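Local coordinates for putative ABC transporter (Thermobispora bispora, PDB 4PE6), which probably binds carbohydrates or related polyhydroxy acids for ABC-type uptake, and holds (2R,3S)-2,3,4-trihydroxybutanoic acid in its pocket, at residues Q73-L78 with I99-D104; A132-K137 with F286-I291; K195-V200 with Y217-A222. All coordinates share one frame; numbering follows the deposited sequence.

Interaction 1: Q73-L78 with I99-D104; sequences QIKSLL and IQQACD
Leu-78 reaches across from the last turn of helix 67-78 and sets the two methyls of its fork against Ala-102 and Gln-101 on helix 96-104. CD2 meets the Ala-102 CB at 3.8 Å, while CD1 sits 3.9 Å from the Ala-102 CA and so rests on the helix backbone itself. The same CD1 is 3.8 Å from the Gln-101 NE2. Gln-101 reaches out as an extended chain (chi1 179°) and lays its CG and amide end along the leucine fork. Its OE1 comes to 4.0 Å from the Lys-75 CE, where the two chains cross at about a right angle; this outer edge is solvent-exposed and held by van der Waals contact. The axes of segments 73-78 and 99-104 run almost parallel, 9° apart, and come no nearer than 10.6 Å, so Leu-78 and Gln-101 have to reach across. Cutting Leu-78 back to an alanine would probably open a gap beside Ala-102 and leave the Gln-101 amide without its apolar rest. Both helices lie on the Rossmann-like sheet of their lobe: Ala-102 presses on Val-109 of strand 108-112, Ile-74 and Ile-99 both reach Ile-87 of strand 84-88, and Leu-77 touches Lys-57 and Val-59 of strand 55-60.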
ATOM      1  N   GLN A  73       8.211  18.139  -8.867  1.00 22.37           N
ATOM      2  CA  GLN A  73       8.729  17.035  -9.663  1.00 22.08           C
ATOM      3  C   GLN A  73       7.836  16.689 -10.859  1.00 21.65           C
ATOM      4  O   GLN A  73       8.331  16.365 -11.942  1.00 21.60           O
ATOM      5  CB  GLN A  73       8.947  15.817  -8.784  1.00 21.77           C
ATOM      6  CG  GLN A  73      10.101  15.969  -7.816  1.00 22.79           C
ATOM      7  CD  GLN A  73      10.191  14.801  -6.845  1.00 22.82           C
ATOM      8  OE1 GLN A  73       9.183  14.150  -6.528  1.00 22.01           O
ATOM      9  NE2 GLN A  73      11.399  14.524  -6.372  1.00 23.53           N
ATOM     10  N   ILE A  74       6.528  16.746 -10.667  1.00 21.44           N
ATOM     11  CA  ILE A  74       5.624  16.462 -11.762  1.00 21.32           C
ATOM     12  C   ILE A  74       5.787  17.504 -12.884  1.00 22.18           C
ATOM     13  O   ILE A  74       5.845  17.144 -14.054  1.00 22.26           O
ATOM     14  CB  ILE A  74       4.172  16.328 -11.261  1.00 21.17           C
ATOM     15  CG1 ILE A  74       4.056  15.075 -10.384  1.00 20.74           C
ATOM     16  CG2 ILE A  74       3.200  16.297 -12.432  1.00 21.18           C
ATOM     17  CD1 ILE A  74       2.696  14.844  -9.746  1.00 20.81           C
ATOM     18  N   LYS A  75       5.936  18.779 -12.532  1.00 23.42           N
ATOM     19  CA  LYS A  75       6.196  19.797 -13.545  1.00 24.43           C
ATOM     20  C   LYS A  75       7.496  19.522 -14.310  1.00 24.99           C
ATOM     21  O   LYS A  75       7.535  19.679 -15.526  1.00 25.40           O
ATOM     22  CB  LYS A  75       6.191  21.190 -12.934  1.00 25.25           C
ATOM     23  CG  LYS A  75       4.837  21.552 -12.354  1.00 25.46           C
ATOM     24  CD  LYS A  75       4.905  22.786 -11.482  1.00 26.58           C
ATOM     25  CE  LYS A  75       3.512  23.156 -10.987  1.00 26.95           C
ATOM     26  NZ  LYS A  75       3.588  24.296 -10.058  1.00 27.96           N
ATOM     27  N   SER A  76       8.554  19.082 -13.628  1.00 25.78           N
ATOM     28  CA  SER A  76       9.792  18.724 -14.341  1.00 26.53           C
ATOM     29  C   SER A  76       9.570  17.513 -15.262  1.00 26.10           C
ATOM     30  O   SER A  76      10.134  17.444 -16.368  1.00 26.40           O
ATOM     31  CB  SER A  76      10.969  18.498 -13.381  1.00 27.35           C
ATOM     32  OG  SER A  76      11.418  19.742 -12.847  1.00 29.01           O
ATOM     33  N   LEU A  77       8.736  16.575 -14.828  1.00 25.09           N
ATOM     34  CA  LEU A  77       8.379  15.431 -15.678  1.00 24.87           C
ATOM     35  C   LEU A  77       7.603  15.884 -16.913  1.00 25.09           C
ATOM     36  O   LEU A  77       7.844  15.388 -18.018  1.00 25.24           O
ATOM     37  CB  LEU A  77       7.562  14.380 -14.911  1.00 24.10           C
ATOM     38  CG  LEU A  77       8.391  13.413 -14.048  1.00 23.88           C
ATOM     39  CD1 LEU A  77       7.491  12.646 -13.099  1.00 23.45           C
ATOM     40  CD2 LEU A  77       9.187  12.469 -14.926  1.00 23.91           C
ATOM     41  N   LEU A  78       6.675  16.822 -16.747  1.00 25.08           N
ATOM     42  CA  LEU A  78       5.871  17.254 -17.893  1.00 25.71           C
ATOM     43  C   LEU A  78       6.718  17.884 -19.000  1.00 26.60           C
ATOM     44  O   LEU A  78       6.408  17.728 -20.178  1.00 26.82           O
ATOM     45  CB  LEU A  78       4.760  18.207 -17.468  1.00 25.95           C
ATOM     46  CG  LEU A  78       3.661  17.549 -16.640  1.00 25.39           C
ATOM     47  CD1 LEU A  78       2.625  18.604 -16.301  1.00 26.24           C
ATOM     48  CD2 LEU A  78       3.028  16.366 -17.367  1.00 25.40           C
ATOM     49  N   ILE A  99      -2.274  17.978 -11.846  1.00 22.47           N
ATOM     50  CA  ILE A  99      -2.925  16.868 -12.547  1.00 22.01           C
ATOM     51  C   ILE A  99      -3.722  17.442 -13.703  1.00 22.76           C
ATOM     52  O   ILE A  99      -3.651  16.940 -14.820  1.00 22.42           O
ATOM     53  CB  ILE A  99      -3.762  15.981 -11.596  1.00 21.50           C
ATOM     54  CG1 ILE A  99      -2.820  15.122 -10.732  1.00 20.92           C
ATOM     55  CG2 ILE A  99      -4.725  15.096 -12.368  1.00 21.37           C
ATOM     56  CD1 ILE A  99      -3.514  14.377  -9.602  1.00 20.71           C
ATOM     57  N   GLN A 100      -4.454  18.521 -13.452  1.00 23.79           N
ATOM     58  CA  GLN A 100      -5.209  19.152 -14.525  1.00 24.68           C
ATOM     59  C   GLN A 100      -4.280  19.736 -15.591  1.00 24.69           C
ATOM     60  O   GLN A 100      -4.607  19.720 -16.770  1.00 25.11           O
ATOM     61  CB  GLN A 100      -6.148  20.211 -13.969  1.00 26.18           C
ATOM     62  CG  GLN A 100      -7.098  20.802 -15.008  1.00 27.38           C
ATOM     63  CD  GLN A 100      -8.069  19.780 -15.539  1.00 27.58           C
ATOM     64  OE1 GLN A 100      -8.854  19.221 -14.784  1.00 28.53           O
ATOM     65  NE2 GLN A 100      -8.019  19.520 -16.839  1.00 28.01           N
ATOM     66  N   GLN A 101      -3.112  20.232 -15.179  1.00 24.72           N
ATOM     67  CA  GLN A 101      -2.124  20.752 -16.113  1.00 24.85           C
ATOM     68  C   GLN A 101      -1.629  19.636 -17.038  1.00 24.36           C
ATOM     69  O   GLN A 101      -1.492  19.826 -18.261  1.00 24.55           O
ATOM     70  CB  GLN A 101      -0.950  21.394 -15.343  1.00 25.50           C
ATOM     71  CG  GLN A 101       0.164  21.946 -16.226  1.00 26.36           C
ATOM     72  CD  GLN A 101       1.370  22.423 -15.447  1.00 27.03           C
ATOM     73  OE1 GLN A 101       1.255  22.855 -14.300  1.00 27.94           O
ATOM     74  NE2 GLN A 101       2.544  22.354 -16.076  1.00 27.21           N
ATOM     75  N   ALA A 102      -1.352  18.471 -16.456  1.00 23.41           N
ATOM     76  CA  ALA A 102      -0.956  17.310 -17.226  1.00 23.21           C
ATOM     77  C   ALA A 102      -2.032  16.930 -18.249  1.00 23.75           C
ATOM     78  O   ALA A 102      -1.728  16.726 -19.412  1.00 23.79           O
ATOM     79  CB  ALA A 102      -0.647  16.133 -16.310  1.00 22.44           C
ATOM     80  N   CYS A 103      -3.290  16.865 -17.817  1.00 24.70           N
ATOM     81  CA  CYS A 103      -4.373  16.485 -18.722  1.00 25.83           C
ATOM     82  C   CYS A 103      -4.536  17.504 -19.855  1.00 27.07           C
ATOM     83  O   CYS A 103      -4.762  17.136 -21.016  1.00 26.88           O
ATOM     84  CB  CYS A 103      -5.688  16.338 -17.951  1.00 26.56           C
ATOM     85  SG  CYS A 103      -5.705  14.903 -16.828  1.00 27.39           S
ATOM     86  N   ASP A 104      -4.425  18.786 -19.511  1.00 28.04           N
ATOM     87  CA  ASP A 104      -4.554  19.857 -20.511  1.00 29.38           C
ATOM     88  C   ASP A 104      -3.445  19.788 -21.557  1.00 29.63           C
ATOM     89  O   ASP A 104      -3.622  20.257 -22.682  1.00 31.10           O
ATOM     90  CB  ASP A 104      -4.495  21.219 -19.840  1.00 30.31           C
ATOM     91  CG  ASP A 104      -5.723  21.526 -19.018  1.00 30.79           C
ATOM     92  OD1 ASP A 104      -6.724  20.781 -19.087  1.00 30.79           O
ATOM     93  OD2 ASP A 104      -5.677  22.540 -18.296  1.00 31.81           O
TER

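Interaction 2: A132-K137 with F286-I291; sequences ATYAAK and FPIVLI
Tyr-134 of helix 128-142 lays one face of its ring against Leu-290 and offers its edge to Ile-288, where strand 283-290 passes between the two lobes of this periplasmic-binding-protein fold. The leucine makes a CH-pi contact: its CD2 stands 4.1 Å from the centroid of the Tyr-134 ring, only 10° off the ring normal and thus almost squarely above the centre. The second methyl of the fork, CD1, lies 4.1 Å from the Tyr-134 CG, near the root of the ring. Ile-288 comes from another direction, near the ring plane, and its CD1 touches the Tyr-134 CD2 at 3.7 Å and CE2 at 4.0 Å. Its chi1 of 60° places CG1 between the backbone N and the carbonyl carbon, and the chain then extends to carry that methyl to the ring edge. Val-257 of strand 255-258 touches all three side chains and ties the cluster to the sheet of the second lobe. Backbone bonds hold segment 286-291 on two sides: Phe-286 pairs with Gln-125, whereas Val-289 pairs with Met-258 and Ile-291 with Ala-256. This passage from one lobe's sheet to the other is consistent with a hinge strand, and the Ile-288 side chain lies about 7 Å from the bound trihydroxybutanoic acid. On the backbone of that same residue, the Ile-288 O accepts a hydrogen bond from the Trp-311 NE1.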
ATOM      1  N   ALA A 132      -7.985  -1.927   6.515  1.00 17.53           N
ATOM      2  CA  ALA A 132      -8.089  -1.483   7.909  1.00 17.97           C
ATOM      3  C   ALA A 132      -8.968  -2.387   8.761  1.00 18.90           C
ATOM      4  O   ALA A 132      -8.690  -2.578   9.939  1.00 18.95           O
ATOM      5  CB  ALA A 132      -8.563  -0.028   7.989  1.00 17.96           C
ATOM      6  N   THR A 133     -10.039  -2.950   8.171  1.00 19.75           N
ATOM      7  CA  THR A 133     -10.935  -3.809   8.912  1.00 20.87           C
ATOM      8  C   THR A 133     -10.254  -5.153   9.196  1.00 21.64           C
ATOM      9  O   THR A 133     -10.310  -5.652  10.314  1.00 21.68           O
ATOM     10  CB  THR A 133     -12.280  -3.995   8.150  1.00 21.35           C
ATOM     11  OG1 THR A 133     -12.874  -2.711   7.925  1.00 21.27           O
ATOM     12  CG2 THR A 133     -13.280  -4.868   8.949  1.00 22.32           C
ATOM     13  N   TYR A 134      -9.598  -5.723   8.191  1.00 20.50           N
ATOM     14  CA  TYR A 134      -8.854  -6.973   8.376  1.00 22.18           C
ATOM     15  C   TYR A 134      -7.683  -6.830   9.355  1.00 21.85           C
ATOM     16  O   TYR A 134      -7.249  -7.814   9.952  1.00 22.61           O
ATOM     17  CB  TYR A 134      -8.326  -7.505   7.041  1.00 23.80           C
ATOM     18  CG  TYR A 134      -9.368  -8.149   6.153  1.00 26.16           C
ATOM     19  CD1 TYR A 134     -10.234  -9.125   6.645  1.00 28.33           C
ATOM     20  CD2 TYR A 134      -9.467  -7.804   4.800  1.00 27.45           C
ATOM     21  CE1 TYR A 134     -11.177  -9.727   5.821  1.00 30.36           C
ATOM     22  CE2 TYR A 134     -10.404  -8.388   3.975  1.00 29.00           C
ATOM     23  CZ  TYR A 134     -11.255  -9.348   4.488  1.00 30.93           C
ATOM     24  OH  TYR A 134     -12.179  -9.924   3.669  1.00 33.33           O
ATOM     25  N   ALA A 135      -7.181  -5.613   9.528  1.00 21.05           N
ATOM     26  CA  ALA A 135      -6.038  -5.378  10.426  1.00 20.96           C
ATOM     27  C   ALA A 135      -6.517  -5.179  11.852  1.00 21.19           C
ATOM     28  O   ALA A 135      -5.810  -5.535  12.793  1.00 22.81           O
ATOM     29  CB  ALA A 135      -5.259  -4.166   9.981  1.00 20.52           C
ATOM     30  N   ALA A 136      -7.708  -4.602  12.023  1.00 20.76           N
ATOM     31  CA  ALA A 136      -8.158  -4.230  13.342  1.00 20.50           C
ATOM     32  C   ALA A 136      -9.108  -5.265  13.935  1.00 21.24           C
ATOM     33  O   ALA A 136      -8.896  -5.724  15.058  1.00 21.25           O
ATOM     34  CB  ALA A 136      -8.810  -2.863  13.316  1.00 20.55           C
ATOM     35  N   LYS A 137     -10.150  -5.647  13.196  1.00 21.75           N
ATOM     36  CA  LYS A 137     -11.200  -6.458  13.807  1.00 22.85           C
ATOM     37  C   LYS A 137     -10.729  -7.831  14.326  1.00 22.47           C
ATOM     38  O   LYS A 137     -11.001  -8.175  15.478  1.00 22.02           O
ATOM     39  CB  LYS A 137     -12.423  -6.599  12.886  1.00 24.06           C
ATOM     40  CG  LYS A 137     -13.623  -7.224  13.580  1.00 26.11           C
ATOM     41  CD  LYS A 137     -14.911  -6.983  12.798  1.00 27.92           C
ATOM     42  CE  LYS A 137     -16.129  -7.671  13.412  1.00 29.42           C
ATOM     43  NZ  LYS A 137     -16.144  -7.595  14.901  1.00 30.00           N
ATOM     44  N   PHE A 286      -9.064  -2.550  -7.278  1.00 19.77           N
ATOM     45  CA  PHE A 286      -8.323  -3.790  -7.399  1.00 19.64           C
ATOM     46  C   PHE A 286      -8.126  -4.414  -5.993  1.00 19.67           C
ATOM     47  O   PHE A 286      -8.365  -3.747  -4.974  1.00 19.51           O
ATOM     48  CB  PHE A 286      -6.968  -3.523  -8.087  1.00 19.30           C
ATOM     49  CG  PHE A 286      -7.027  -3.573  -9.592  1.00 19.38           C
ATOM     50  CD1 PHE A 286      -7.877  -2.746 -10.299  1.00 19.22           C
ATOM     51  CD2 PHE A 286      -6.217  -4.452 -10.300  1.00 19.64           C
ATOM     52  CE1 PHE A 286      -7.944  -2.792 -11.685  1.00 19.51           C
ATOM     53  CE2 PHE A 286      -6.272  -4.504 -11.688  1.00 19.95           C
ATOM     54  CZ  PHE A 286      -7.147  -3.683 -12.387  1.00 19.75           C
ATOM     55  N   PRO A 287      -7.698  -5.684  -5.932  1.00 19.78           N
ATOM     56  CA  PRO A 287      -7.676  -6.412  -4.669  1.00 20.10           C
ATOM     57  C   PRO A 287      -6.444  -6.193  -3.813  1.00 19.64           C
ATOM     58  O   PRO A 287      -5.315  -6.156  -4.315  1.00 19.37           O
ATOM     59  CB  PRO A 287      -7.727  -7.884  -5.105  1.00 20.85           C
ATOM     60  CG  PRO A 287      -7.066  -7.881  -6.451  1.00 20.81           C
ATOM     61  CD  PRO A 287      -7.522  -6.595  -7.083  1.00 20.38           C
ATOM     62  N   ILE A 288      -6.681  -6.129  -2.506  1.00 19.76           N
ATOM     63  CA  ILE A 288      -5.601  -6.120  -1.517  1.00 19.53           C
ATOM     64  C   ILE A 288      -4.940  -7.516  -1.435  1.00 20.18           C
ATOM     65  O   ILE A 288      -5.343  -8.445  -2.143  1.00 20.45           O
ATOM     66  CB  ILE A 288      -6.137  -5.724  -0.129  1.00 19.46           C
ATOM     67  CG1 ILE A 288      -7.217  -6.717   0.336  1.00 20.38           C
ATOM     68  CG2 ILE A 288      -6.665  -4.285  -0.127  1.00 19.10           C
ATOM     69  CD1 ILE A 288      -7.612  -6.550   1.795  1.00 20.46           C
ATOM     70  N   VAL A 289      -3.921  -7.638  -0.576  1.00 20.32           N
ATOM     71  CA  VAL A 289      -3.198  -8.894  -0.338  1.00 21.18           C
ATOM     72  C   VAL A 289      -3.397  -9.300   1.122  1.00 21.75           C
ATOM     73  O   VAL A 289      -2.702  -8.820   2.030  1.00 21.32           O
ATOM     74  CB  VAL A 289      -1.678  -8.784  -0.641  1.00 21.17           C
ATOM     75  CG1 VAL A 289      -1.019 -10.149  -0.521  1.00 21.77           C
ATOM     76  CG2 VAL A 289      -1.442  -8.198  -2.031  1.00 21.17           C
ATOM     77  N   LEU A 290      -4.381 -10.162   1.347  1.00 23.07           N
ATOM     78  CA  LEU A 290      -4.639 -10.720   2.670  1.00 24.15           C
ATOM     79  C   LEU A 290      -3.938 -12.083   2.754  1.00 25.22           C
ATOM     80  O   LEU A 290      -4.219 -12.964   1.958  1.00 25.94           O
ATOM     81  CB  LEU A 290      -6.147 -10.861   2.879  1.00 24.91           C
ATOM     82  CG  LEU A 290      -6.641 -11.625   4.111  1.00 26.07           C
ATOM     83  CD1 LEU A 290      -6.362 -10.848   5.385  1.00 25.78           C
ATOM     84  CD2 LEU A 290      -8.134 -11.944   3.953  1.00 27.17           C
ATOM     85  N   ILE A 291      -3.029 -12.235   3.706  1.00 25.48           N
ATOM     86  CA  ILE A 291      -2.311 -13.491   3.901  1.00 27.38           C
ATOM     87  C   ILE A 291      -2.847 -14.168   5.155  1.00 28.71           C
ATOM     88  O   ILE A 291      -2.397 -13.902   6.255  1.00 27.97           O
ATOM     89  CB  ILE A 291      -0.792 -13.267   3.988  1.00 26.88           C
ATOM     90  CG1 ILE A 291      -0.321 -12.558   2.721  1.00 26.64           C
ATOM     91  CG2 ILE A 291      -0.057 -14.597   4.124  1.00 28.01           C
ATOM     92  CD1 ILE A 291       1.131 -12.152   2.743  1.00 26.68           C
TER

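Interaction 3: K195-V200 with Y217-A222; sequences KAVLGV and YGVAQA
Leu-198 and Ala-222 mark the close approach of two helices that run in the same general direction, their segment axes 8.4 Å apart and crossing at -32°, with the CA atoms of this pair separated by 5.0 Å. Helix 190-200 and helix 216-226 are neighbours in the Rossmann-like second lobe, leading into strands 209-211 and 232-235 respectively. The small side chain of Ala-222 permits the approach: its CB points at the other helix and lies 3.9 Å from the Leu-198 N, against the main chain itself, and 4.1 Å from the Leu-198 CB. Val-197 closes over the same methyl from the preceding position along the helix. Its two branches divide the work, since chi1 of 168° puts CG1 anti to the backbone N and CG2 anti to the carbonyl carbon. CG1 meets the Ala-222 CB at 3.9 Å, and CG2 meets the Val-219 CG2 at 4.2 Å, one turn earlier on the partner helix. Val-197 and Val-219 cross at about a right angle, methyl against methyl. The contact is buried and wholly apolar in its side chains; Val-197 continues inward onto Val-152 of strand 147-153 and also touches Phe-223 of the facing helix. On the outer side, the Leu-198 CD1 comes to 4.0 Å from the Ala-222 O.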
ATOM      1  N   LYS A 195      10.859   2.595  16.433  1.00 27.06           N
ATOM      2  CA  LYS A 195      11.348   3.735  17.204  1.00 28.92           C
ATOM      3  C   LYS A 195      10.213   4.424  17.970  1.00 27.29           C
ATOM      4  O   LYS A 195      10.359   4.726  19.155  1.00 27.03           O
ATOM      5  CB  LYS A 195      12.034   4.745  16.288  1.00 31.19           C
ATOM      6  CG  LYS A 195      12.852   5.776  17.032  1.00 34.66           C
ATOM      7  CD  LYS A 195      13.179   6.984  16.152  1.00 36.85           C
ATOM      8  CE  LYS A 195      14.250   7.845  16.809  1.00 39.39           C
ATOM      9  NZ  LYS A 195      15.626   7.517  16.341  1.00 40.37           N
ATOM     10  N   ALA A 196       9.084   4.662  17.297  1.00 25.93           N
ATOM     11  CA  ALA A 196       7.962   5.353  17.930  1.00 24.94           C
ATOM     12  C   ALA A 196       7.332   4.524  19.063  1.00 24.19           C
ATOM     13  O   ALA A 196       7.027   5.061  20.131  1.00 23.89           O
ATOM     14  CB  ALA A 196       6.906   5.721  16.900  1.00 25.21           C
ATOM     15  N   VAL A 197       7.135   3.229  18.837  1.00 23.06           N
ATOM     16  CA  VAL A 197       6.584   2.365  19.886  1.00 23.44           C
ATOM     17  C   VAL A 197       7.554   2.259  21.071  1.00 24.00           C
ATOM     18  O   VAL A 197       7.144   2.337  22.220  1.00 23.22           O
ATOM     19  CB  VAL A 197       6.230   0.958  19.343  1.00 22.92           C
ATOM     20  CG1 VAL A 197       5.932  -0.033  20.465  1.00 23.10           C
ATOM     21  CG2 VAL A 197       5.043   1.047  18.387  1.00 22.30           C
ATOM     22  N   LEU A 198       8.836   2.056  20.778  1.00 25.51           N
ATOM     23  CA  LEU A 198       9.855   1.954  21.827  1.00 27.29           C
ATOM     24  C   LEU A 198       9.790   3.176  22.733  1.00 28.22           C
ATOM     25  O   LEU A 198       9.936   3.070  23.962  1.00 28.90           O
ATOM     26  CB  LEU A 198      11.257   1.857  21.211  1.00 28.43           C
ATOM     27  CG  LEU A 198      12.419   1.792  22.194  1.00 30.05           C
ATOM     28  CD1 LEU A 198      12.321   0.508  23.001  1.00 30.51           C
ATOM     29  CD2 LEU A 198      13.761   1.910  21.467  1.00 31.03           C
ATOM     30  N   GLY A 199       9.568   4.325  22.105  1.00 28.50           N
ATOM     31  CA  GLY A 199       9.437   5.600  22.786  1.00 29.52           C
ATOM     32  C   GLY A 199       8.362   5.635  23.850  1.00 29.90           C
ATOM     33  O   GLY A 199       8.573   6.248  24.899  1.00 31.82           O
ATOM     34  N   VAL A 200       7.230   4.970  23.619  1.00 28.54           N
ATOM     35  CA  VAL A 200       6.111   5.045  24.570  1.00 28.99           C
ATOM     36  C   VAL A 200       5.981   3.877  25.543  1.00 28.57           C
ATOM     37  O   VAL A 200       5.278   3.995  26.541  1.00 28.71           O
ATOM     38  CB  VAL A 200       4.746   5.240  23.857  1.00 28.83           C
ATOM     39  CG1 VAL A 200       4.771   6.478  22.977  1.00 29.06           C
ATOM     40  CG2 VAL A 200       4.347   3.999  23.054  1.00 28.02           C
ATOM     41  N   TYR A 217       6.733  -6.343  12.345  1.00 23.30           N
ATOM     42  CA  TYR A 217       8.091  -6.878  12.625  1.00 24.74           C
ATOM     43  C   TYR A 217       8.854  -5.846  13.442  1.00 24.53           C
ATOM     44  O   TYR A 217       9.498  -6.190  14.410  1.00 25.18           O
ATOM     45  CB  TYR A 217       8.854  -7.221  11.337  1.00 26.29           C
ATOM     46  CG  TYR A 217      10.247  -7.780  11.564  1.00 28.73           C
ATOM     47  CD1 TYR A 217      10.452  -9.135  11.779  1.00 29.67           C
ATOM     48  CD2 TYR A 217      11.361  -6.936  11.579  1.00 29.73           C
ATOM     49  CE1 TYR A 217      11.738  -9.641  11.988  1.00 31.24           C
ATOM     50  CE2 TYR A 217      12.630  -7.426  11.799  1.00 31.62           C
ATOM     51  CZ  TYR A 217      12.808  -8.777  11.996  1.00 32.04           C
ATOM     52  OH  TYR A 217      14.073  -9.247  12.198  1.00 35.32           O
ATOM     53  N   GLY A 218       8.754  -4.581  13.053  1.00 24.46           N
ATOM     54  CA  GLY A 218       9.380  -3.475  13.785  1.00 24.26           C
ATOM     55  C   GLY A 218       8.786  -3.270  15.162  1.00 23.58           C
ATOM     56  O   GLY A 218       9.495  -3.010  16.130  1.00 23.78           O
ATOM     57  N   VAL A 219       7.473  -3.392  15.256  1.00 22.85           N
ATOM     58  CA  VAL A 219       6.799  -3.317  16.540  1.00 22.59           C
ATOM     59  C   VAL A 219       7.325  -4.441  17.467  1.00 23.48           C
ATOM     60  O   VAL A 219       7.722  -4.212  18.629  1.00 23.86           O
ATOM     61  CB  VAL A 219       5.264  -3.355  16.313  1.00 21.77           C
ATOM     62  CG1 VAL A 219       4.502  -3.547  17.619  1.00 21.54           C
ATOM     63  CG2 VAL A 219       4.827  -2.071  15.617  1.00 21.38           C
ATOM     64  N   ALA A 220       7.427  -5.643  16.923  1.00 24.52           N
ATOM     65  CA  ALA A 220       7.940  -6.769  17.687  1.00 25.61           C
ATOM     66  C   ALA A 220       9.360  -6.493  18.239  1.00 26.84           C
ATOM     67  O   ALA A 220       9.618  -6.739  19.407  1.00 27.75           O
ATOM     68  CB  ALA A 220       7.907  -8.034  16.837  1.00 26.22           C
ATOM     69  N   GLN A 221      10.258  -5.950  17.419  1.00 27.76           N
ATOM     70  CA  GLN A 221      11.593  -5.583  17.869  1.00 28.97           C
ATOM     71  C   GLN A 221      11.547  -4.597  19.031  1.00 27.97           C
ATOM     72  O   GLN A 221      12.345  -4.711  19.945  1.00 27.82           O
ATOM     73  CB  GLN A 221      12.422  -4.956  16.749  1.00 31.07           C
ATOM     74  CG  GLN A 221      12.823  -5.853  15.588  1.00 32.98           C
ATOM     75  CD  GLN A 221      13.392  -5.038  14.419  1.00 34.89           C
ATOM     76  OE1 GLN A 221      12.709  -4.167  13.846  1.00 36.78           O
ATOM     77  NE2 GLN A 221      14.643  -5.307  14.060  1.00 36.56           N
ATOM     78  N   ALA A 222      10.625  -3.629  19.017  1.00 26.17           N
ATOM     79  CA  ALA A 222      10.538  -2.704  20.148  1.00 25.42           C
ATOM     80  C   ALA A 222      10.242  -3.466  21.443  1.00 24.85           C
ATOM     81  O   ALA A 222      10.881  -3.224  22.479  1.00 24.80           O
ATOM     82  CB  ALA A 222       9.484  -1.643  19.910  1.00 25.21           C
TER

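Overall arrangement
Interactions 1 and 3 are the same kind of joint in different lobes: two neighbouring, similarly directed helices on a parallel sheet, their centres 39 Å apart. Interaction 3 is the buried one, with close axes and purely aliphatic side chains, whereas interaction 1 is partly buried and spans its wider gap with leucine and the exposed Lys-75 and Gln-101. Interaction 2 differs from both in joining a helix to a strand that passes between the lobes; it is a surface contact built round an aromatic ring, yet sits nearer the middle of the molecule and the bound ligand. Interaction 3 is nested in the chain loop that interaction 2 closes, about 12 Å away between nearest atoms.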